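Long-range contact in trp repressor binding protein WrbA (Deinococcus radiodurans, PDB 1YDG), which catalyses the two-electron reduction of quinones to quinols by NADH or NADPH, as an FMN-binding homotetramer of the WrbA family: residues Ala36-Arg44 with Val68-Trp78. Sequence-based numbering, arbitrary orientation.
Sequences AEVRLLKVR and VPEATPADLEW
The guanidinium of Arg39 lies flat over one face of the Trp78 indole, planes 5° apart. This is a cation-pi stack, with Arg39 CZ 3.5 Å from Trp78 CD2. The arginine chain runs extended from CG to NE, which carries CD over the six-membered ring in a CH-pi contact. At the indole edge sits Glu37 CG, and a water bridges Trp78 NE1 to Glu37 OE1. Near the edge of the guanidinium, Arg39 NH1 donates to Asp75 OD1 (3.0 Å); the oxygen is tilted 27° from that plane and is met on its anti lone pair, in a bent salt bridge. An alanine in place of Trp78 would probably leave the Arg39 guanidinium without its stacking surface and freer to turn. The other carboxylate oxygen, Asp75 OD2, accepts from Thr72 N at 3.0 Å, so both oxygens are engaged. Leu41 CD1 packs on the same carboxylate, 3.4 Å from Asp75 CG. In this flavodoxin-like fold, strand 37-42 pairs in parallel with strand 8-13 along one side. Along the other, Glu70 forms a single backbone bridge with Lys42 before helix 73-78. Lys42 N donates to Pro69 O (2.8 Å), and Ala71 N to Lys42 O (2.7 Å). Lys42 NZ reaches Val68 O only weakly; its stronger partner is Met65 O. Past the strand, Arg44 grips Glu70 OE1 side-on with NE (2.7 Å) and NH2. That oxygen lies in the guanidinium plane, while the carboxylate is turned 65° from it.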
loop_
_atom_site.group_PDB
_atom_site.type_symbol
_atom_site.label_atom_id
_atom_site.label_comp_id
_atom_site.label_asym_id
_atom_site.label_seq_id
_atom_site.Cartn_x
_atom_site.Cartn_y
_atom_site.Cartn_z
ATOM N N ALA B 36 29.191 0.786 -14.032
ATOM C CA ALA B 36 29.180 0.351 -12.644
ATOM C C ALA B 36 29.979 -0.934 -12.458
ATOM O O ALA B 36 30.198 -1.690 -13.401
ATOM C CB ALA B 36 27.739 0.141 -12.160
ATOM N N GLU B 37 30.415 -1.160 -11.226
ATOM C CA GLU B 37 30.907 -2.455 -10.795
ATOM C C GLU B 37 29.712 -3.249 -10.295
ATOM O O GLU B 37 29.057 -2.824 -9.349
ATOM C CB GLU B 37 31.927 -2.294 -9.663
ATOM C CG GLU B 37 32.467 -3.622 -9.165
ATOM C CD GLU B 37 33.655 -3.486 -8.244
ATOM O OE1 GLU B 37 33.759 -2.472 -7.520
ATOM O OE2 GLU B 37 34.485 -4.426 -8.239
ATOM N N VAL B 38 29.430 -4.394 -10.915
ATOM C CA VAL B 38 28.183 -5.106 -10.642
ATOM C C VAL B 38 28.378 -6.452 -9.941
ATOM O O VAL B 38 29.251 -7.236 -10.315
ATOM C CB VAL B 38 27.389 -5.338 -11.947
ATOM C CG1 VAL B 38 25.993 -5.840 -11.640
ATOM C CG2 VAL B 38 27.317 -4.037 -12.784
ATOM N N ARG B 39 27.556 -6.703 -8.926
ATOM C CA ARG B 39 27.342 -8.062 -8.407
ATOM C C ARG B 39 25.926 -8.511 -8.726
ATOM O O ARG B 39 24.973 -7.864 -8.328
ATOM C CB ARG B 39 27.550 -8.141 -6.894
ATOM C CG ARG B 39 28.956 -7.833 -6.488
ATOM C CD ARG B 39 29.156 -8.027 -4.996
ATOM N NE ARG B 39 30.533 -7.737 -4.643
ATOM C CZ ARG B 39 30.990 -7.565 -3.407
ATOM N NH1 ARG B 39 30.188 -7.695 -2.358
ATOM N NH2 ARG B 39 32.273 -7.286 -3.232
ATOM N N LEU B 40 25.810 -9.631 -9.429
ATOM C CA LEU B 40 24.565 -10.352 -9.594
ATOM C C LEU B 40 24.517 -11.465 -8.561
ATOM O O LEU B 40 25.381 -12.343 -8.551
ATOM C CB LEU B 40 24.510 -10.943 -10.998
ATOM C CG LEU B 40 23.340 -11.839 -11.391
ATOM C CD1 LEU B 40 22.071 -11.062 -11.275
ATOM C CD2 LEU B 40 23.541 -12.337 -12.821
ATOM N N LEU B 41 23.501 -11.425 -7.706
ATOM C CA LEU B 41 23.427 -12.239 -6.490
ATOM C C LEU B 41 22.053 -12.863 -6.349
ATOM O O LEU B 41 21.026 -12.174 -6.362
ATOM C CB LEU B 41 23.696 -11.360 -5.268
ATOM C CG LEU B 41 25.032 -10.618 -5.282
ATOM C CD1 LEU B 41 24.950 -9.419 -4.367
ATOM C CD2 LEU B 41 26.165 -11.539 -4.890
ATOM N N LYS B 42 22.017 -14.172 -6.179
ATOM C CA LYS B 42 20.736 -14.859 -6.017
ATOM C C LYS B 42 20.363 -14.970 -4.547
ATOM O O LYS B 42 21.224 -15.103 -3.648
ATOM C CB LYS B 42 20.771 -16.242 -6.690
ATOM C CG LYS B 42 21.624 -17.256 -5.972
ATOM C CD LYS B 42 21.762 -18.579 -6.710
ATOM C CE LYS B 42 22.655 -19.544 -5.902
ATOM N NZ LYS B 42 23.375 -20.538 -6.761
ATOM N N VAL B 43 19.062 -14.943 -4.297
ATOM C CA VAL B 43 18.537 -15.154 -2.966
ATOM C C VAL B 43 18.487 -16.663 -2.682
ATOM O O VAL B 43 17.942 -17.443 -3.459
ATOM C CB VAL B 43 17.119 -14.509 -2.800
ATOM C CG1 VAL B 43 16.460 -14.940 -1.503
ATOM C CG2 VAL B 43 17.190 -12.982 -2.869
ATOM N N ARG B 44 19.012 -17.041 -1.529
ATOM C CA ARG B 44 18.989 -18.425 -1.064
ATOM C C ARG B 44 17.602 -19.044 -1.164
ATOM O O ARG B 44 16.589 -18.456 -0.741
ATOM C CB ARG B 44 19.473 -18.537 0.385
ATOM C CG ARG B 44 19.625 -19.969 0.844
ATOM C CD ARG B 44 19.949 -20.106 2.310
ATOM N NE ARG B 44 21.339 -19.745 2.556
ATOM C CZ ARG B 44 22.036 -20.091 3.641
ATOM N NH1 ARG B 44 21.470 -20.799 4.624
ATOM N NH2 ARG B 44 23.311 -19.706 3.756
ATOM N N VAL B 68 25.972 -18.590 -9.898
ATOM C CA VAL B 68 25.605 -17.269 -9.385
ATOM C C VAL B 68 25.743 -17.267 -7.868
ATOM O O VAL B 68 25.118 -18.076 -7.171
ATOM C CB VAL B 68 24.159 -16.858 -9.804
ATOM C CG1 VAL B 68 23.772 -15.498 -9.232
ATOM C CG2 VAL B 68 24.039 -16.799 -11.306
ATOM N N PRO B 69 26.535 -16.338 -7.336
ATOM C CA PRO B 69 26.688 -16.281 -5.891
ATOM C C PRO B 69 25.409 -15.970 -5.125
ATOM O O PRO B 69 24.545 -15.246 -5.608
ATOM C CB PRO B 69 27.702 -15.151 -5.673
ATOM C CG PRO B 69 28.281 -14.853 -6.968
ATOM C CD PRO B 69 27.319 -15.298 -8.018
ATOM N N GLU B 70 25.328 -16.526 -3.924
ATOM C CA GLU B 70 24.231 -16.318 -3.021
ATOM C C GLU B 70 24.413 -15.006 -2.232
ATOM O O GLU B 70 25.493 -14.711 -1.705
ATOM C CB GLU B 70 24.164 -17.495 -2.080
ATOM C CG GLU B 70 23.010 -17.516 -1.156
ATOM C CD GLU B 70 23.008 -18.769 -0.284
ATOM O OE1 GLU B 70 23.200 -18.613 0.923
ATOM O OE2 GLU B 70 22.846 -19.888 -0.822
ATOM N N ALA B 71 23.339 -14.226 -2.174
ATOM C CA ALA B 71 23.353 -12.927 -1.522
ATOM C C ALA B 71 23.503 -13.057 -0.009
ATOM O O ALA B 71 22.888 -13.917 0.628
ATOM C CB ALA B 71 22.081 -12.140 -1.876
ATOM N N THR B 72 24.323 -12.170 0.547
ATOM C CA THR B 72 24.522 -12.058 1.978
ATOM C C THR B 72 24.431 -10.574 2.346
ATOM O O THR B 72 24.599 -9.706 1.483
ATOM C CB THR B 72 25.917 -12.631 2.379
ATOM O OG1 THR B 72 26.952 -11.785 1.881
ATOM C CG2 THR B 72 26.111 -14.026 1.830
ATOM N N PRO B 73 24.177 -10.264 3.625
ATOM C CA PRO B 73 24.121 -8.860 4.049
ATOM C C PRO B 73 25.325 -7.980 3.642
ATOM O O PRO B 73 25.134 -6.837 3.276
ATOM C CB PRO B 73 23.999 -8.974 5.550
ATOM C CG PRO B 73 23.281 -10.260 5.746
ATOM C CD PRO B 73 23.882 -11.172 4.745
ATOM N N ALA B 74 26.545 -8.523 3.688
ATOM C CA ALA B 74 27.747 -7.782 3.300
ATOM C C ALA B 74 27.752 -7.250 1.867
ATOM O O ALA B 74 28.472 -6.291 1.549
ATOM C CB ALA B 74 28.993 -8.645 3.532
ATOM N N ASP B 75 26.972 -7.879 0.993
ATOM C CA ASP B 75 26.769 -7.381 -0.363
ATOM C C ASP B 75 26.070 -6.011 -0.349
ATOM O O ASP B 75 26.413 -5.109 -1.148
ATOM C CB ASP B 75 25.943 -8.390 -1.190
ATOM C CG ASP B 75 26.731 -9.682 -1.521
ATOM O OD1 ASP B 75 27.894 -9.585 -1.975
ATOM O OD2 ASP B 75 26.167 -10.783 -1.338
ATOM N N LEU B 76 25.108 -5.841 0.559
ATOM C CA LEU B 76 24.440 -4.539 0.685
ATOM C C LEU B 76 25.322 -3.502 1.383
ATOM O O LEU B 76 25.262 -2.334 1.038
ATOM C CB LEU B 76 23.088 -4.664 1.379
ATOM C CG LEU B 76 22.127 -5.708 0.798
ATOM C CD1 LEU B 76 20.749 -5.482 1.330
ATOM C CD2 LEU B 76 22.097 -5.720 -0.725
ATOM N N GLU B 77 26.136 -3.930 2.359
ATOM C CA GLU B 77 27.122 -3.033 2.974
ATOM C C GLU B 77 28.100 -2.527 1.913
ATOM O O GLU B 77 28.483 -1.358 1.913
ATOM C CB GLU B 77 27.862 -3.736 4.114
ATOM C CG GLU B 77 28.962 -2.892 4.778
ATOM C CD GLU B 77 29.643 -3.577 5.983
ATOM O OE1 GLU B 77 29.093 -4.555 6.537
ATOM O OE2 GLU B 77 30.747 -3.115 6.382
ATOM N N TRP B 78 28.500 -3.413 1.013
ATOM C CA TRP B 78 29.391 -3.071 -0.084
ATOM C C TRP B 78 28.741 -2.128 -1.101
ATOM O O TRP B 78 29.391 -1.188 -1.571
ATOM C CB TRP B 78 29.879 -4.347 -0.792
ATOM C CG TRP B 78 30.598 -4.126 -2.088
ATOM C CD1 TRP B 78 31.889 -3.772 -2.250
ATOM C CD2 TRP B 78 30.041 -4.234 -3.407
ATOM N NE1 TRP B 78 32.187 -3.648 -3.591
ATOM C CE2 TRP B 78 31.071 -3.947 -4.319
ATOM C CE3 TRP B 78 28.765 -4.558 -3.903
ATOM C CZ2 TRP B 78 30.875 -3.961 -5.693
ATOM C CZ3 TRP B 78 28.578 -4.576 -5.257
ATOM C CH2 TRP B 78 29.619 -4.267 -6.144
HETATM O O HOH W 1 34.909 -3.058 -4.875
HETATM O O HOH W 2 20.438 -14.994 0.150
#